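DyP (Bjerkandera adusta, PDB 3VXI) oxidises dyes and other reducing substrates at the expense of hydrogen peroxide, using a heme b cofactor. Local coordinates at the ascorbic acid site. Numbering follows the deposited sequence.

The ascorbic acid site. Residues 188-190, 313, 315, 320-321, 326. With ASC (ascorbic acid), chain B.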
loop_
_atom_site.group_PDB
_atom_site.type_symbol
_atom_site.label_atom_id
_atom_site.label_comp_id
_atom_site.label_asym_id
_atom_site.label_seq_id
_atom_site.Cartn_x
_atom_site.Cartn_y
_atom_site.Cartn_z
ATOM N N GLY A 188 7.798 18.634 3.458
ATOM C CA GLY A 188 7.971 17.773 2.281
ATOM C C GLY A 188 6.748 16.937 1.931
ATOM O O GLY A 188 6.702 16.297 0.882
ATOM N N GLN A 189 5.756 16.940 2.818
ATOM C CA GLN A 189 4.521 16.196 2.596
ATOM C C GLN A 189 3.664 16.911 1.561
ATOM O O GLN A 189 3.536 18.131 1.605
ATOM C CB GLN A 189 3.758 16.073 3.915
ATOM C CG GLN A 189 2.664 15.044 3.886
ATOM C CD GLN A 189 1.979 14.823 5.221
ATOM O OE1 GLN A 189 2.170 15.565 6.192
ATOM N NE2 GLN A 189 1.163 13.783 5.272
ATOM N N ALA A 190 3.083 16.152 0.635
ATOM C CA ALA A 190 2.183 16.707 -0.374
ATOM C C ALA A 190 0.856 17.072 0.256
ATOM O O ALA A 190 0.329 16.332 1.089
ATOM C CB ALA A 190 1.959 15.693 -1.496
ATOM N N ASN A 313 6.300 7.927 -6.194
ATOM C CA ASN A 313 6.033 9.357 -5.983
ATOM C C ASN A 313 7.201 10.188 -6.523
ATOM O O ASN A 313 8.185 10.442 -5.823
ATOM C CB ASN A 313 5.799 9.686 -4.497
ATOM C CG ASN A 313 5.516 11.159 -4.272
ATOM O OD1 ASN A 313 5.410 11.932 -5.229
ATOM N ND2 ASN A 313 5.410 11.563 -3.013
ATOM N N ARG A 315 7.683 13.293 -7.207
ATOM C CA ARG A 315 7.929 14.644 -6.681
ATOM C C ARG A 315 8.394 15.581 -7.804
ATOM O O ARG A 315 7.691 15.708 -8.811
ATOM C CB ARG A 315 8.879 14.606 -5.468
ATOM C CG ARG A 315 8.424 13.633 -4.395
ATOM C CD ARG A 315 9.303 13.659 -3.141
ATOM N NE ARG A 315 8.901 12.574 -2.241
ATOM C CZ ARG A 315 8.841 12.647 -0.910
ATOM N NH1 ARG A 315 9.217 13.745 -0.250
ATOM N NH2 ARG A 315 8.414 11.595 -0.232
ATOM N N GLY A 320 7.000 19.847 -10.684
ATOM C CA GLY A 320 6.384 20.616 -9.607
ATOM C C GLY A 320 5.320 19.766 -8.933
ATOM O O GLY A 320 5.129 18.606 -9.318
ATOM N N PRO A 321 4.629 20.330 -7.925
ATOM C CA PRO A 321 3.550 19.600 -7.258
ATOM C C PRO A 321 2.454 19.213 -8.256
ATOM O O PRO A 321 2.098 19.997 -9.157
ATOM C CB PRO A 321 3.032 20.591 -6.207
ATOM C CG PRO A 321 4.126 21.596 -6.033
ATOM C CD PRO A 321 4.841 21.671 -7.344
ATOM N N HIS A 326 -1.346 10.939 -6.143
ATOM C CA HIS A 326 -1.070 10.581 -4.750
ATOM C C HIS A 326 -2.133 9.619 -4.255
ATOM O O HIS A 326 -3.272 9.648 -4.708
ATOM C CB HIS A 326 -1.033 11.822 -3.850
ATOM C CG HIS A 326 0.105 12.747 -4.159
ATOM N ND1 HIS A 326 1.378 12.555 -3.666
ATOM C CD2 HIS A 326 0.166 13.846 -4.946
ATOM C CE1 HIS A 326 2.172 13.505 -4.129
ATOM N NE2 HIS A 326 1.463 14.301 -4.909
HETATM C C1 ASC B . 5.327 15.463 -3.348
HETATM C C2 ASC B . 5.249 15.796 -4.705
HETATM C C3 ASC B . 5.843 17.033 -4.844
HETATM C C4 ASC B . 6.286 17.521 -3.481
HETATM C C5 ASC B . 5.410 18.713 -3.060
HETATM C C6 ASC B . 5.664 19.057 -1.586
HETATM O O1 ASC B . 4.906 14.449 -2.815
HETATM O O2 ASC B . 4.680 15.063 -5.720
HETATM O O3 ASC B . 6.022 17.732 -5.987
HETATM O O4 ASC B . 5.949 16.432 -2.599
HETATM O O5 ASC B . 4.012 18.406 -3.260
HETATM O O6 ASC B . 4.966 20.249 -1.196
HETATM O O HOH W 1 2.316 17.103 -5.243
HETATM O O HOH W 2 5.015 16.006 -8.229
HETATM O O HOH W 3 5.766 13.847 -0.155
#
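Ascorbic acid, a likely reducing substrate here, lies in a pocket that hides 243 of its 306 Å². The direct polar grip comes from the amide of Asn313, whose ND2 and OD1 face the exocyclic ASC O1 and ASC O2 side by side. With CG anti to the backbone N (chi1 -180°), the amide reaches the carbonyl and enol side together: Asn313 ND2 donates to the lactone carbonyl ASC O1 at 2.9 Å, nearly straight (168° at H) and in the amide plane, while the enol hydroxyl ASC O2 gives a longer bond of 3.3 Å to a lone pair of Asn313 OD1. A leucine here would remove both the donor and the acceptor and would probably leave the carbonyl-enol pair poorly oriented.

Waters extend the grip. Water 2 sits 2.7 Å from ASC O2, also bonds the enol ASC O3, and ties both to the backbone carbonyls of Arg315 and Gly320. Water 1 links His326 NE2 to the side-chain hydroxyl ASC O5, 2.9 Å from ASC O5 itself, and water 3 joins ASC O1 to the carbonyl of Gly188.

Packing clamps the lactone ring. The aliphatic part of Arg315 crosses one face, Arg315 CG 3.9 Å from the ASC ring centroid in a CH-pi contact, and the chain then runs extended to NE. His326 points its ring edge at ASC C2, while Ala190 CB lies over the rim of one face of the His326 imidazole, 3.4 Å above its plane, and also touches ASC O1. Pro321 packs beside ASC O3 and ASC O5.

The site is built mostly from loops: Asn313 directly follows helix 308-312, which starts at the axial heme ligand His308, and Arg315 opens 3-10 helix 315-318. Both residues also bind heme, so the pocket adjoins the cofactor along segment 308-318.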